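PDB 5Y1A: 35 kDa hemin binding protein from Porphyromonas gingivalis, which probably binds hemin, combines a thioredoxin domain with an immunoglobulin-like beta-sandwich domain, and is secreted as cargo of the type IX secretion system. Local coordinates for residues 142-154 with 264-277. Sequence-based numbering, arbitrary orientation. Where two conformers were deposited one is given.
Sequences TAPAEVNLKLTKG and INAGQESLDKAEPT
K153 runs its side chain along the turn at L271-A274, from one backbone carbonyl to the next. K153 CB lies 3.8 Å from L271 O. With chi1 at 60°, CG sits between the backbone N and the carbonyl carbon, packed against the carbonyl oxygens of both A274 and E275. The chain is extended from there: K153 CD passes A274 O and D272 O, and K153 CE comes within 3.4 Å of A274 O. At the tip, K153 NZ gives a hydrogen bond to D272 O at 2.8 Å, so the ammonium is held by a main-chain acceptor; D272 instead turns its OD1 to the backbone N of T245. The K153 backbone straddles P276 in a parallel bridge, K153 N donating to E275 O (2.8 Å) and K153 O accepting a nearly straight bond from T277 N (3.0 Å).

These bonds make 275-276 an edge strand beside 145-153, whereas 264-270 is an edge strand of the opposing antiparallel sheet. The type I turn L271-A274 thus carries the chain from one sheet to the other, as edge strands of immunoglobulin-like sandwiches can do. Strands 145-153 and 264-270 run nearly parallel (14°), with axes 5.5 Å apart at closest approach, and water 1 links V147 N to A266 O between them. L151 fills the angle near the turn, its CD1 against E269 CB and L271 CB, and its CB against the A274 methyl.

On the other flank of the bridge, T152 OG1 meets T277 OG1 at 2.8 Å and also bonds T162 OG1 of strand 161-169. At the far end, N265 ND2 reaches A145 O (2.8 Å, 168° at the hydrogen), with the acceptor in its amide plane; ND2 also bonds K35 O, while OD1 accepts from N37 N.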
# COMPACT_ATOMS: atom_id res chain seq x y z
N THR A 142 4.18 -10.56 -21.66
CA THR A 142 4.68 -9.22 -21.95
C THR A 142 3.59 -8.16 -21.81
O THR A 142 2.40 -8.45 -21.82
CB THR A 142 5.26 -9.10 -23.39
OG1 THR A 142 4.20 -9.04 -24.33
CG2 THR A 142 6.18 -10.27 -23.71
N ALA A 143 4.02 -6.91 -21.76
CA ALA A 143 3.10 -5.80 -21.53
C ALA A 143 3.68 -4.56 -22.18
O ALA A 143 4.91 -4.43 -22.30
CB ALA A 143 2.92 -5.60 -20.03
N PRO A 144 2.81 -3.64 -22.64
CA PRO A 144 3.25 -2.40 -23.29
C PRO A 144 3.55 -1.23 -22.32
O PRO A 144 3.65 -0.10 -22.76
CB PRO A 144 2.07 -2.06 -24.18
CG PRO A 144 0.90 -2.50 -23.39
CD PRO A 144 1.34 -3.78 -22.72
N ALA A 145 3.67 -1.52 -21.03
CA ALA A 145 4.10 -0.52 -20.04
C ALA A 145 4.88 -1.20 -18.95
O ALA A 145 4.81 -2.43 -18.79
CB ALA A 145 2.90 0.25 -19.47
N GLU A 146 5.65 -0.40 -18.20
CA GLU A 146 6.38 -0.91 -17.05
C GLU A 146 6.36 0.20 -16.01
O GLU A 146 6.34 1.40 -16.36
CB GLU A 146 7.82 -1.27 -17.46
CG GLU A 146 8.81 -1.50 -16.35
CD GLU A 146 10.21 -1.63 -16.91
OE1 GLU A 146 10.96 -0.61 -16.92
OE2 GLU A 146 10.55 -2.75 -17.35
N VAL A 147 6.35 -0.20 -14.74
CA VAL A 147 6.47 0.77 -13.66
C VAL A 147 7.37 0.22 -12.57
O VAL A 147 7.19 -0.93 -12.11
CB VAL A 147 5.09 1.28 -13.13
CG1 VAL A 147 4.22 0.13 -12.67
CG2 VAL A 147 5.29 2.32 -12.01
N ASN A 148 8.33 1.06 -12.21
CA ASN A 148 9.37 0.74 -11.22
C ASN A 148 9.16 1.66 -10.03
O ASN A 148 8.76 2.81 -10.18
CB ASN A 148 10.75 0.98 -11.84
CG ASN A 148 10.99 0.11 -13.07
OD1 ASN A 148 10.98 -1.12 -12.98
ND2 ASN A 148 11.18 0.75 -14.21
N LEU A 149 9.47 1.14 -8.84
CA LEU A 149 9.23 1.86 -7.60
C LEU A 149 10.51 2.04 -6.81
O LEU A 149 11.30 1.08 -6.64
CB LEU A 149 8.24 1.06 -6.74
CG LEU A 149 6.75 1.06 -7.06
CD1 LEU A 149 6.44 0.40 -8.42
CD2 LEU A 149 6.04 0.34 -5.93
N LYS A 150 10.73 3.27 -6.36
CA LYS A 150 11.77 3.56 -5.38
C LYS A 150 11.08 4.18 -4.17
O LYS A 150 10.50 5.27 -4.26
CB LYS A 150 12.87 4.47 -5.96
CG LYS A 150 13.89 4.98 -4.92
CD LYS A 150 14.60 3.85 -4.17
CE LYS A 150 15.40 4.45 -2.98
NZ LYS A 150 16.35 3.49 -2.35
N LEU A 151 11.16 3.47 -3.06
CA LEU A 151 10.51 3.91 -1.83
C LEU A 151 11.54 4.41 -0.84
O LEU A 151 12.67 3.91 -0.82
CB LEU A 151 9.76 2.75 -1.18
CG LEU A 151 8.76 1.98 -2.06
CD1 LEU A 151 8.08 0.89 -1.22
CD2 LEU A 151 7.71 2.95 -2.70
N THR A 152 11.13 5.34 0.02
CA THR A 152 11.90 5.63 1.25
C THR A 152 10.93 5.63 2.42
O THR A 152 9.77 6.03 2.28
CB THR A 152 12.73 6.95 1.21
OG1 THR A 152 11.86 8.09 1.28
CG2 THR A 152 13.61 7.04 -0.04
N LYS A 153 11.39 5.18 3.58
CA LYS A 153 10.51 5.18 4.75
C LYS A 153 10.81 6.28 5.74
O LYS A 153 11.97 6.65 5.93
CB LYS A 153 10.52 3.83 5.45
CG LYS A 153 11.86 3.39 5.95
CD LYS A 153 11.73 2.05 6.64
CE LYS A 153 13.08 1.65 7.25
NZ LYS A 153 13.01 0.28 7.89
N GLY A 154 9.75 6.80 6.36
CA GLY A 154 9.88 7.83 7.39
C GLY A 154 10.43 7.17 8.63
O GLY A 154 10.32 5.96 8.76
N ILE A 264 -2.53 -2.45 -17.07
CA ILE A 264 -1.59 -2.72 -18.13
C ILE A 264 -0.32 -3.38 -17.53
O ILE A 264 0.15 -4.42 -18.05
CB ILE A 264 -1.26 -1.42 -18.87
CG1 ILE A 264 -2.52 -0.87 -19.56
CG2 ILE A 264 -0.15 -1.66 -19.93
CD1 ILE A 264 -2.45 0.66 -19.85
N ASN A 265 0.25 -2.76 -16.50
CA ASN A 265 1.33 -3.42 -15.76
C ASN A 265 1.45 -2.83 -14.36
O ASN A 265 0.80 -1.84 -14.04
CB ASN A 265 2.66 -3.31 -16.50
CG ASN A 265 3.55 -4.53 -16.30
OD1 ASN A 265 3.30 -5.40 -15.44
ND2 ASN A 265 4.59 -4.62 -17.10
N ALA A 266 2.27 -3.47 -13.53
CA ALA A 266 2.34 -3.10 -12.11
C ALA A 266 3.77 -3.31 -11.61
O ALA A 266 4.53 -4.08 -12.20
CB ALA A 266 1.43 -3.98 -11.33
N GLY A 267 4.08 -2.66 -10.49
CA GLY A 267 5.33 -2.88 -9.77
C GLY A 267 5.02 -2.83 -8.28
O GLY A 267 4.03 -2.22 -7.86
N GLN A 268 5.85 -3.48 -7.47
CA GLN A 268 5.59 -3.53 -6.02
C GLN A 268 6.88 -3.71 -5.26
O GLN A 268 7.76 -4.48 -5.67
CB GLN A 268 4.64 -4.68 -5.68
CG GLN A 268 4.26 -4.77 -4.21
CD GLN A 268 3.39 -5.95 -3.94
OE1 GLN A 268 2.22 -5.96 -4.32
NE2 GLN A 268 3.96 -6.96 -3.31
N GLU A 269 7.00 -2.97 -4.15
CA GLU A 269 8.19 -3.06 -3.31
C GLU A 269 7.78 -3.03 -1.84
O GLU A 269 6.71 -2.49 -1.49
CB GLU A 269 9.15 -1.87 -3.60
CG GLU A 269 9.76 -1.82 -5.03
CD GLU A 269 10.65 -3.05 -5.43
OE1 GLU A 269 11.08 -3.84 -4.55
OE2 GLU A 269 10.90 -3.21 -6.64
N SER A 270 8.64 -3.57 -0.96
CA SER A 270 8.39 -3.51 0.49
C SER A 270 8.72 -2.14 1.07
O SER A 270 9.84 -1.64 0.92
CB SER A 270 9.22 -4.58 1.23
OG SER A 270 9.31 -4.34 2.62
N LEU A 271 7.76 -1.55 1.76
CA LEU A 271 7.94 -0.25 2.40
C LEU A 271 8.75 -0.38 3.69
O LEU A 271 9.67 0.42 3.95
CB LEU A 271 6.59 0.45 2.61
CG LEU A 271 6.63 1.84 3.29
CD1 LEU A 271 7.51 2.84 2.48
CD2 LEU A 271 5.20 2.34 3.52
N ASP A 272 8.44 -1.38 4.52
CA ASP A 272 9.20 -1.53 5.77
C ASP A 272 10.68 -1.90 5.54
O ASP A 272 11.53 -1.60 6.39
CB ASP A 272 8.50 -2.48 6.75
CG ASP A 272 8.31 -3.84 6.20
OD1 ASP A 272 7.56 -4.00 5.20
OD2 ASP A 272 8.88 -4.79 6.77
N LYS A 273 10.98 -2.50 4.40
CA LYS A 273 12.36 -2.82 4.08
C LYS A 273 13.05 -1.69 3.30
O LYS A 273 14.25 -1.75 3.09
CB LYS A 273 12.43 -4.16 3.36
CG LYS A 273 11.83 -5.26 4.24
CD LYS A 273 11.51 -6.52 3.47
CE LYS A 273 10.88 -7.57 4.39
NZ LYS A 273 9.44 -7.29 4.78
N ALA A 274 12.30 -0.66 2.92
CA ALA A 274 12.84 0.43 2.09
C ALA A 274 13.97 1.18 2.80
O ALA A 274 14.07 1.13 4.03
CB ALA A 274 11.75 1.46 1.69
N GLU A 275 14.76 1.90 2.00
CA GLU A 275 15.75 2.86 2.48
C GLU A 275 15.10 3.90 3.41
O GLU A 275 13.99 4.38 3.15
CB GLU A 275 16.39 3.56 1.29
CG GLU A 275 17.60 4.43 1.60
CD GLU A 275 18.07 5.26 0.40
OE1 GLU A 275 17.71 4.91 -0.75
OE2 GLU A 275 18.81 6.25 0.60
N PRO A 276 15.78 4.22 4.52
CA PRO A 276 15.29 5.35 5.33
C PRO A 276 15.48 6.65 4.55
O PRO A 276 16.50 6.80 3.87
CB PRO A 276 16.22 5.34 6.55
CG PRO A 276 16.80 3.93 6.56
CD PRO A 276 16.96 3.57 5.13
N THR A 277 14.50 7.55 4.61
CA THR A 277 14.70 8.91 4.06
C THR A 277 15.99 9.48 4.64
O THR A 277 16.20 9.45 5.86
CB THR A 277 13.49 9.80 4.37
OG1 THR A 277 12.33 9.20 3.78
CG2 THR A 277 13.66 11.24 3.79
O HOH W 1 6.01 -3.09 -14.49
O HOH W 2 10.10 -1.65 -8.72
O HOH W 3 14.46 1.72 -0.82
O HOH W 4 15.38 -0.78 5.72